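Local coordinates for uncharacterized HDOD domain protein (Geobacter sulfurreducens, PDB 3HC1) that is of unknown function but binds a pair of iron ions in an all-helical HD-type fold, consistent with a metal-dependent phosphohydrolase, at residues K111-R116 with F158-R163; S117-H122 with L246-H251; K226-V231 with I270-G275. All blocks are in the same frame, centred on the assembly; numbering follows the deposited sequence. Where two conformers were deposited one is given.

Interaction 1 of 3, residues K111-R116 with F158-R163; sequences KGPLNR and FINFFR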
loop_
_atom_site.group_PDB
_atom_site.type_symbol
_atom_site.label_atom_id
_atom_site.label_comp_id
_atom_site.label_asym_id
_atom_site.label_seq_id
_atom_site.Cartn_x
_atom_site.Cartn_y
_atom_site.Cartn_z
ATOM N N LYS A 111 9.479 -12.180 11.571
ATOM C CA LYS A 111 8.551 -12.096 12.647
ATOM C C LYS A 111 8.870 -10.865 13.476
ATOM O O LYS A 111 10.015 -10.395 13.521
ATOM C CB LYS A 111 8.672 -13.407 13.505
ATOM C CG LYS A 111 9.730 -13.423 14.610
ATOM C CD LYS A 111 11.150 -13.378 14.103
ATOM C CE LYS A 111 12.148 -13.645 15.214
ATOM N NZ LYS A 111 13.569 -13.294 14.899
ATOM N N GLY A 112 7.856 -10.348 14.137
ATOM C CA GLY A 112 8.022 -9.297 15.103
ATOM C C GLY A 112 6.826 -9.117 16.045
ATOM O O GLY A 112 5.934 -9.967 16.078
ATOM N N PRO A 113 6.833 -8.015 16.849
ATOM C CA PRO A 113 5.771 -7.742 17.819
ATOM C C PRO A 113 4.391 -7.530 17.219
ATOM O O PRO A 113 3.415 -7.881 17.836
ATOM C CB PRO A 113 6.288 -6.539 18.619
ATOM C CG PRO A 113 7.436 -6.029 17.923
ATOM C CD PRO A 113 7.933 -7.040 16.942
ATOM N N LEU A 114 4.298 -7.071 15.979
ATOM C CA LEU A 114 3.023 -7.099 15.261
ATOM C C LEU A 114 2.949 -8.338 14.341
ATOM O O LEU A 114 3.943 -8.737 13.696
ATOM C CB LEU A 114 2.905 -5.855 14.387
ATOM C CG LEU A 114 1.955 -4.764 14.851
ATOM C CD1 LEU A 114 2.258 -4.371 16.295
ATOM C CD2 LEU A 114 2.086 -3.566 13.896
ATOM N N ASN A 115 1.757 -8.920 14.249
ATOM C CA ASN A 115 1.567 -10.142 13.511
ATOM C C ASN A 115 1.756 -9.843 12.039
ATOM O O ASN A 115 1.368 -8.779 11.574
ATOM C CB ASN A 115 0.192 -10.755 13.789
ATOM C CG ASN A 115 0.036 -11.277 15.243
ATOM O OD1 ASN A 115 0.984 -11.473 15.940
ATOM N ND2 ASN A 115 -1.192 -11.486 15.665
ATOM N N ARG A 116 2.366 -10.768 11.311
ATOM C CA ARG A 116 2.543 -10.639 9.877
ATOM C C ARG A 116 1.269 -10.245 9.163
ATOM O O ARG A 116 1.254 -9.346 8.303
ATOM C CB ARG A 116 3.054 -11.944 9.275
ATOM C CG ARG A 116 4.453 -12.274 9.688
ATOM C CD ARG A 116 4.829 -13.654 9.188
ATOM N NE ARG A 116 4.341 -14.725 10.049
ATOM C CZ ARG A 116 4.996 -15.287 11.067
ATOM N NH1 ARG A 116 6.205 -14.883 11.466
ATOM N NH2 ARG A 116 4.404 -16.282 11.710
ATOM N N PHE A 158 9.638 -3.007 7.840
ATOM C CA PHE A 158 11.039 -2.988 8.201
ATOM C C PHE A 158 11.277 -2.929 9.690
ATOM O O PHE A 158 12.082 -3.684 10.206
ATOM C CB PHE A 158 11.744 -1.792 7.552
ATOM C CG PHE A 158 13.158 -1.659 7.979
ATOM C CD1 PHE A 158 14.128 -2.424 7.373
ATOM C CD2 PHE A 158 13.511 -0.825 9.032
ATOM C CE1 PHE A 158 15.440 -2.320 7.779
ATOM C CE2 PHE A 158 14.819 -0.736 9.427
ATOM C CZ PHE A 158 15.768 -1.488 8.806
ATOM N N ILE A 159 10.631 -1.984 10.384
ATOM C CA ILE A 159 10.880 -1.821 11.796
ATOM C C ILE A 159 10.427 -3.097 12.551
ATOM O O ILE A 159 11.114 -3.533 13.491
ATOM C CB ILE A 159 10.170 -0.592 12.363
ATOM C CG1 ILE A 159 10.669 0.687 11.665
ATOM C CG2 ILE A 159 10.324 -0.462 13.874
ATOM C CD1 ILE A 159 9.874 1.888 12.077
ATOM N N ASN A 160 9.265 -3.633 12.146
ATOM C CA ASN A 160 8.638 -4.811 12.798
ATOM C C ASN A 160 9.552 -6.035 12.703
ATOM O O ASN A 160 9.765 -6.733 13.688
ATOM C CB ASN A 160 7.254 -5.117 12.195
ATOM C CG ASN A 160 6.513 -6.238 12.954
ATOM O OD1 ASN A 160 6.504 -6.288 14.203
ATOM N ND2 ASN A 160 5.902 -7.125 12.211
ATOM N N PHE A 161 10.118 -6.263 11.527
ATOM C CA PHE A 161 10.888 -7.487 11.264
ATOM C C PHE A 161 12.374 -7.299 11.599
ATOM O O PHE A 161 13.062 -8.265 11.942
ATOM C CB PHE A 161 10.776 -7.938 9.811
ATOM C CG PHE A 161 9.475 -8.602 9.430
ATOM C CD1 PHE A 161 8.585 -9.127 10.390
ATOM C CD2 PHE A 161 9.177 -8.763 8.074
ATOM C CE1 PHE A 161 7.448 -9.757 10.012
ATOM C CE2 PHE A 161 8.011 -9.415 7.683
ATOM C CZ PHE A 161 7.151 -9.911 8.661
ATOM N N PHE A 162 12.872 -6.064 11.473
ATOM C CA PHE A 162 14.312 -5.843 11.514
ATOM C C PHE A 162 14.798 -5.077 12.696
ATOM O O PHE A 162 15.982 -5.120 12.979
ATOM C CB PHE A 162 14.807 -5.225 10.205
ATOM C CG PHE A 162 14.654 -6.141 9.053
ATOM C CD1 PHE A 162 15.674 -7.030 8.727
ATOM C CD2 PHE A 162 13.477 -6.193 8.360
ATOM C CE1 PHE A 162 15.524 -7.921 7.677
ATOM C CE2 PHE A 162 13.304 -7.092 7.305
ATOM C CZ PHE A 162 14.341 -7.956 6.964
ATOM N N ARG A 163 13.918 -4.353 13.350
ATOM C CA ARG A 163 14.213 -3.675 14.597
ATOM C C ARG A 163 13.096 -4.014 15.590
ATOM O O ARG A 163 12.608 -3.146 16.281
ATOM C CB ARG A 163 14.304 -2.143 14.405
ATOM C CG ARG A 163 15.385 -1.678 13.439
ATOM C CD ARG A 163 16.759 -2.044 13.891
ATOM N NE ARG A 163 17.164 -1.380 15.111
ATOM C CZ ARG A 163 17.970 -0.316 15.193
ATOM N NH1 ARG A 163 18.488 0.263 14.105
ATOM N NH2 ARG A 163 18.272 0.178 16.397
HETATM O O HOH W 1 12.279 -10.994 11.275
HETATM O O HOH W 2 11.560 -8.859 14.901
HETATM O O HOH W 3 14.245 -10.255 14.030
#
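Asn160 has CG anti to its backbone N (chi1 -174°), and with chi2 at 43° its amide faces the backbone of Leu114, while Phe161 has CG anti to its own carbonyl carbon (chi1 -76°). The Asn160 amide grips Leu114 twice: Leu114 N donates to Asn160 OD1 over 2.9 Å, and Asn160 ND2 gives a hydrogen to Leu114 O at the same distance. Asparagine suits the place because one short planar group presents both a donor and an acceptor, satisfying the N-H and C=O of a residue in an irregular loop. Pro113 N lies close to OD1 but has no hydrogen to compete for it. Gly112 passes with its CA 3.4 Å from Asn160 O in a CH...O contact, and the direction a side chain would take there is filled by that oxygen. The Phe161 ring brings CD1 near Lys111 N, and at its edge CZ lies 3.7 Å from Arg116 CG; the guanidinium reaches onward, to Gly110 O and the C-terminal carboxylate of Leu305. On the outer side, one water joins Lys111 N to Phe161 O, and another links Lys111 NZ to the same oxygen. A buried asparagine on helix 154-162 thus fixes the loop leading into helix 116-136 of the HD-type fold; helix 116-136 carries the iron ligand His122, and Asp153, another ligand, lies just before helix 154-162.

Interaction 2 of 3, residues S117-H122 with L246-H251; sequences STLWAH and LGFEGH. With FE (Fe (III) ion), chain C; FE (Fe (III) ion), chain B.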
loop_
_atom_site.group_PDB
_atom_site.type_symbol
_atom_site.label_atom_id
_atom_site.label_comp_id
_atom_site.label_asym_id
_atom_site.label_seq_id
_atom_site.Cartn_x
_atom_site.Cartn_y
_atom_site.Cartn_z
ATOM N N SER A 117 0.196 -10.928 9.528
ATOM C CA SER A 117 -1.096 -10.753 8.871
ATOM C C SER A 117 -1.685 -9.378 9.080
ATOM O O SER A 117 -2.458 -8.924 8.267
ATOM C CB SER A 117 -2.110 -11.756 9.429
ATOM O OG SER A 117 -2.301 -11.511 10.805
ATOM N N THR A 118 -1.371 -8.749 10.196
ATOM C CA THR A 118 -1.860 -7.392 10.489
ATOM C C THR A 118 -1.365 -6.362 9.445
ATOM O O THR A 118 -2.132 -5.564 8.897
ATOM C CB THR A 118 -1.421 -7.023 11.943
ATOM O OG1 THR A 118 -2.042 -7.969 12.803
ATOM C CG2 THR A 118 -1.874 -5.609 12.396
ATOM N N LEU A 119 -0.070 -6.419 9.182
ATOM C CA LEU A 119 0.543 -5.474 8.266
ATOM C C LEU A 119 0.120 -5.766 6.830
ATOM O O LEU A 119 -0.154 -4.847 6.084
ATOM C CB LEU A 119 2.072 -5.461 8.430
ATOM C CG LEU A 119 2.536 -4.518 9.567
ATOM C CD1 LEU A 119 1.935 -4.854 10.942
ATOM C CD2 LEU A 119 4.053 -4.486 9.645
ATOM N N TRP A 120 0.074 -7.036 6.451
ATOM C CA TRP A 120 -0.357 -7.401 5.124
ATOM C C TRP A 120 -1.813 -7.019 4.815
ATOM O O TRP A 120 -2.099 -6.377 3.797
ATOM C CB TRP A 120 -0.119 -8.906 4.889
ATOM C CG TRP A 120 -0.714 -9.419 3.606
ATOM C CD1 TRP A 120 -1.772 -10.268 3.465
ATOM C CD2 TRP A 120 -0.230 -9.151 2.281
ATOM N NE1 TRP A 120 -1.986 -10.533 2.126
ATOM C CE2 TRP A 120 -1.062 -9.839 1.383
ATOM C CE3 TRP A 120 0.794 -8.349 1.774
ATOM C CZ2 TRP A 120 -0.887 -9.767 -0.010
ATOM C CZ3 TRP A 120 0.973 -8.270 0.418
ATOM C CH2 TRP A 120 0.135 -9.008 -0.475
ATOM N N ALA A 121 -2.723 -7.415 5.687
ATOM C CA ALA A 121 -4.142 -7.153 5.486
ATOM C C ALA A 121 -4.401 -5.647 5.335
ATOM O O ALA A 121 -5.126 -5.199 4.440
ATOM C CB ALA A 121 -5.020 -7.779 6.672
ATOM N N HIS A 122 -3.790 -4.858 6.210
ATOM C CA HIS A 122 -3.926 -3.400 6.147
ATOM C C HIS A 122 -3.360 -2.817 4.823
ATOM O O HIS A 122 -3.962 -1.928 4.199
ATOM C CB HIS A 122 -3.176 -2.762 7.331
ATOM C CG HIS A 122 -3.027 -1.275 7.213
ATOM N ND1 HIS A 122 -4.106 -0.421 7.238
ATOM C CD2 HIS A 122 -1.934 -0.502 7.007
ATOM C CE1 HIS A 122 -3.676 0.825 7.123
ATOM N NE2 HIS A 122 -2.362 0.805 6.963
ATOM N N LEU A 246 -9.654 -1.947 9.327
ATOM C CA LEU A 246 -8.717 -2.603 8.416
ATOM C C LEU A 246 -7.309 -1.988 8.635
ATOM O O LEU A 246 -6.632 -1.574 7.707
ATOM C CB LEU A 246 -9.230 -2.491 6.983
ATOM C CG LEU A 246 -8.572 -3.254 5.808
ATOM C CD1 LEU A 246 -8.254 -4.674 6.218
ATOM C CD2 LEU A 246 -9.480 -3.163 4.595
ATOM N N GLY A 247 -6.922 -1.868 9.898
ATOM C CA GLY A 247 -5.657 -1.240 10.259
ATOM C C GLY A 247 -5.185 -1.487 11.667
ATOM O O GLY A 247 -5.762 -2.313 12.439
ATOM N N PHE A 248 -4.107 -0.809 12.013
ATOM C CA PHE A 248 -3.482 -1.049 13.327
ATOM C C PHE A 248 -2.793 0.164 13.877
ATOM O O PHE A 248 -2.307 0.120 14.985
ATOM C CB PHE A 248 -2.432 -2.202 13.214
ATOM C CG PHE A 248 -1.257 -1.861 12.309
ATOM C CD1 PHE A 248 -1.379 -1.988 10.952
ATOM C CD2 PHE A 248 -0.056 -1.348 12.841
ATOM C CE1 PHE A 248 -0.306 -1.622 10.077
ATOM C CE2 PHE A 248 1.002 -0.992 12.004
ATOM C CZ PHE A 248 0.881 -1.129 10.622
ATOM N N GLU A 249 -2.611 1.218 13.069
ATOM C CA GLU A 249 -1.703 2.277 13.450
ATOM C C GLU A 249 -2.332 3.245 14.425
ATOM O O GLU A 249 -1.635 4.066 14.983
ATOM C CB GLU A 249 -1.193 3.018 12.198
ATOM C CG GLU A 249 -0.309 2.143 11.311
ATOM C CD GLU A 249 -0.250 2.688 9.930
ATOM O OE1 GLU A 249 -1.238 2.543 9.218
ATOM O OE2 GLU A 249 0.764 3.310 9.585
ATOM N N GLY A 250 -3.642 3.180 14.623
ATOM C CA GLY A 250 -4.333 4.012 15.620
ATOM C C GLY A 250 -4.746 5.370 15.084
ATOM O O GLY A 250 -4.363 5.769 13.985
ATOM N N HIS A 251 -5.569 6.077 15.855
ATOM C CA HIS A 251 -6.170 7.338 15.359
ATOM C C HIS A 251 -6.724 8.065 16.533
ATOM O O HIS A 251 -7.253 7.456 17.438
ATOM C CB HIS A 251 -7.308 7.043 14.368
ATOM C CG HIS A 251 -7.716 8.213 13.521
ATOM N ND1 HIS A 251 -8.431 9.282 14.025
ATOM C CD2 HIS A 251 -7.571 8.449 12.190
ATOM C CE1 HIS A 251 -8.644 10.160 13.058
ATOM N NE2 HIS A 251 -8.127 9.684 11.940
HETATM FE FE FE C . -1.062 2.597 6.985
HETATM FE FE FE B . 1.530 4.483 7.827
HETATM O O HOH W 4 -0.213 4.391 7.098
#
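His122 and Glu249 meet at an iron ion, in the buried part of the contact. His122 has CG anti to its backbone N (chi1 169°), and the two nitrogens of its ring serve different partners. ND1 donates to Leu246 O over 2.8 Å, the oxygen lying in the ring plane and receiving the N-H on a lone pair, while NE2 binds the chain C iron at 2.2 Å. Glu249 suits its place because its two carboxylate oxygens can be shared: OE1 goes to that same iron and OE2 to the chain B iron, and a water bridges the two ions as well. Phe248 points from the loop toward the helix, its edge to the face of His122 in an offset edge-to-face (T-shaped) pair, planes 88° apart and CE1 3.7 Å from His122 CD2. One face of the phenyl carries Leu119 CD1, 4.0 Å from the centroid in the conformer given, and Glu249 CG lies over the opposite face, toward the rim. Leu246, buried under helix 281-302, sets CD1 against Ala121 O. The more exposed end has fewer contacts: Thr118 offers a single, though close, methyl, CG2 to Phe248 CB at 3.5 Å, and Gly247 brings only backbone. His152, Asp153 and Asp238 complete the ligands of the chain C iron. The Leu246 carbonyl is a second-shell partner: by holding the N-H of ND1 it helps to fix the rotation of the imidazole with NE2 toward the iron, and would probably make that nitrogen a somewhat stronger donor.

Interaction 3 of 3, residues K226-V231 with I270-G275; sequences KQAAIV and IRRSLG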
loop_
_atom_site.group_PDB
_atom_site.type_symbol
_atom_site.label_atom_id
_atom_site.label_comp_id
_atom_site.label_asym_id
_atom_site.label_seq_id
_atom_site.Cartn_x
_atom_site.Cartn_y
_atom_site.Cartn_z
ATOM N N LYS A 226 1.872 20.181 -6.441
ATOM C CA LYS A 226 0.443 20.278 -6.683
ATOM C C LYS A 226 -0.101 18.984 -7.247
ATOM O O LYS A 226 -1.185 18.568 -6.921
ATOM C CB LYS A 226 0.196 21.440 -7.681
ATOM C CG LYS A 226 -1.258 21.737 -7.996
ATOM C CD LYS A 226 -1.363 22.723 -9.167
ATOM C CE LYS A 226 -2.746 23.329 -9.246
ATOM N NZ LYS A 226 -3.050 23.718 -10.653
ATOM N N GLN A 227 0.640 18.345 -8.133
ATOM C CA GLN A 227 0.145 17.118 -8.715
ATOM C C GLN A 227 0.478 15.973 -7.774
ATOM O O GLN A 227 1.470 15.267 -7.952
ATOM C CB GLN A 227 0.730 16.925 -10.095
ATOM C CG GLN A 227 0.270 18.023 -11.074
ATOM C CD GLN A 227 -0.693 17.506 -12.105
ATOM O OE1 GLN A 227 -1.664 16.818 -11.771
ATOM N NE2 GLN A 227 -0.422 17.808 -13.375
ATOM N N ALA A 228 -0.413 15.786 -6.803
ATOM C CA ALA A 228 -0.202 14.838 -5.710
ATOM C C ALA A 228 -1.384 13.877 -5.547
ATOM O O ALA A 228 -1.676 13.455 -4.423
ATOM C CB ALA A 228 0.087 15.630 -4.411
ATOM N N ALA A 229 -1.995 13.456 -6.675
ATOM C CA ALA A 229 -3.186 12.550 -6.711
ATOM C C ALA A 229 -2.892 11.231 -6.071
ATOM O O ALA A 229 -3.641 10.818 -5.206
ATOM C CB ALA A 229 -3.712 12.315 -8.101
ATOM N N ILE A 230 -1.782 10.580 -6.415
ATOM C CA ILE A 230 -1.517 9.257 -5.865
ATOM C C ILE A 230 -1.380 9.299 -4.349
ATOM O O ILE A 230 -1.988 8.498 -3.669
ATOM C CB ILE A 230 -0.281 8.564 -6.529
ATOM C CG1 ILE A 230 -0.551 8.316 -8.043
ATOM C CG2 ILE A 230 -0.005 7.245 -5.831
ATOM C CD1 ILE A 230 0.665 7.914 -8.874
ATOM N N VAL A 231 -0.581 10.229 -3.834
ATOM C CA VAL A 231 -0.344 10.346 -2.420
ATOM C C VAL A 231 -1.679 10.634 -1.719
ATOM O O VAL A 231 -2.000 10.016 -0.702
ATOM C CB VAL A 231 0.618 11.497 -2.026
ATOM C CG1 VAL A 231 0.932 11.347 -0.505
ATOM C CG2 VAL A 231 1.898 11.497 -2.860
ATOM N N ILE A 270 -6.905 15.917 -4.972
ATOM C CA ILE A 270 -7.243 15.145 -6.176
ATOM C C ILE A 270 -7.841 16.099 -7.216
ATOM O O ILE A 270 -7.381 16.079 -8.352
ATOM C CB ILE A 270 -8.198 13.972 -5.876
ATOM C CG1 ILE A 270 -7.494 12.955 -5.003
ATOM C CG2 ILE A 270 -8.689 13.293 -7.177
ATOM C CD1 ILE A 270 -8.383 11.908 -4.367
ATOM N N ARG A 271 -8.811 16.958 -6.833
ATOM C CA ARG A 271 -9.372 17.946 -7.769
ATOM C C ARG A 271 -8.357 18.943 -8.338
ATOM O O ARG A 271 -8.466 19.311 -9.490
ATOM C CB ARG A 271 -10.492 18.795 -7.150
ATOM C CG ARG A 271 -11.741 18.055 -6.916
ATOM C CD ARG A 271 -12.972 18.951 -6.771
ATOM N NE ARG A 271 -14.101 18.034 -6.713
ATOM C CZ ARG A 271 -14.566 17.447 -5.615
ATOM N NH1 ARG A 271 -14.072 17.742 -4.420
ATOM N NH2 ARG A 271 -15.578 16.587 -5.718
ATOM N N ARG A 272 -7.450 19.449 -7.519
ATOM C CA ARG A 272 -6.407 20.340 -8.018
ATOM C C ARG A 272 -5.457 19.568 -8.977
ATOM O O ARG A 272 -4.927 20.170 -9.913
ATOM C CB ARG A 272 -5.640 21.005 -6.870
ATOM C CG ARG A 272 -4.370 20.276 -6.473
ATOM C CD ARG A 272 -3.721 20.790 -5.195
ATOM N NE ARG A 272 -2.512 19.997 -4.852
ATOM C CZ ARG A 272 -1.946 19.970 -3.637
ATOM N NH1 ARG A 272 -2.481 20.648 -2.627
ATOM N NH2 ARG A 272 -0.831 19.240 -3.408
ATOM N N SER A 273 -5.252 18.262 -8.756
ATOM C CA SER A 273 -4.344 17.450 -9.585
ATOM C C SER A 273 -4.985 17.015 -10.926
ATOM O O SER A 273 -4.296 16.825 -11.925
ATOM C CB SER A 273 -3.854 16.192 -8.825
ATOM O OG SER A 273 -3.304 16.482 -7.535
ATOM N N LEU A 274 -6.295 16.818 -10.912
ATOM C CA LEU A 274 -7.056 16.305 -12.043
ATOM C C LEU A 274 -8.110 17.357 -12.384
ATOM O O LEU A 274 -9.268 17.234 -11.989
ATOM C CB LEU A 274 -7.719 14.966 -11.665
ATOM C CG LEU A 274 -6.777 13.858 -11.145
ATOM C CD1 LEU A 274 -7.549 12.581 -10.688
ATOM C CD2 LEU A 274 -5.700 13.518 -12.199
ATOM N N GLY A 275 -7.692 18.387 -13.123
ATOM C CA GLY A 275 -8.548 19.545 -13.446
ATOM C C GLY A 275 -9.923 19.215 -14.040
ATOM O O GLY A 275 -10.920 19.907 -13.751
#
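The guanidinium of Arg272 takes Lys226 O at its edge, in its own plane, while Ala228 CB approaches it obliquely, 3.9 Å from NH2. The bond from Arg272 NE to Lys226 O is 2.8 Å long and nearly straight (174°), and it falls on a lone pair of the carbonyl. An extended arginine chain suits this reach: it runs alongside Lys226 in the opposite direction, CG to CG at 3.8 Å, and its NH2 makes a further, weak bond to Tyr225 O. Lys226 O also receives a weak bond from Ala228 N across the inverse gamma turn centred on Gln227. Ser273 OG lies 3.0 Å from the same Lys226 oxygen, but its proton is also within reach of Val269 O. Small residues let the backbones approach, with Ala229 CB against Ser273 CB at 3.9 Å. An alanine in place of Arg272 would probably leave Lys226 O without its straight in-plane donor and open a gap beside the Lys226 chain. Lys226 NZ lies 6.9 Å from Arg272 NE, which probably keeps repulsion between the like charges modest, and NE, and weakly NH2, serve backbone carbonyls, joining the end of helix 266-273 to the turn just before helix 229-243.

Overall arrangement
Interactions 1 and 2 are neighbours, their centres about 13 Å apart: 111-116 runs directly into 117-122 at the start of helix 116-136, and their segments alternate along the chain. They also touch, Leu114 CD2 of interaction 1 lying 3.3 Å from Phe248 CD2 of interaction 2, so the loop held by helix 154-162 packs against the aromatic beside the iron ligand His122. Interaction 3 lies about 33 Å from interaction 1, which closes before it opens, and 26 Å from interaction 2, centre to centre; the segments of 2 and 3 alternate. Interaction 3 joins helices away from the metals, linked to them through helix 229-243, which carries the ligand Asp238 and leads toward 246-251.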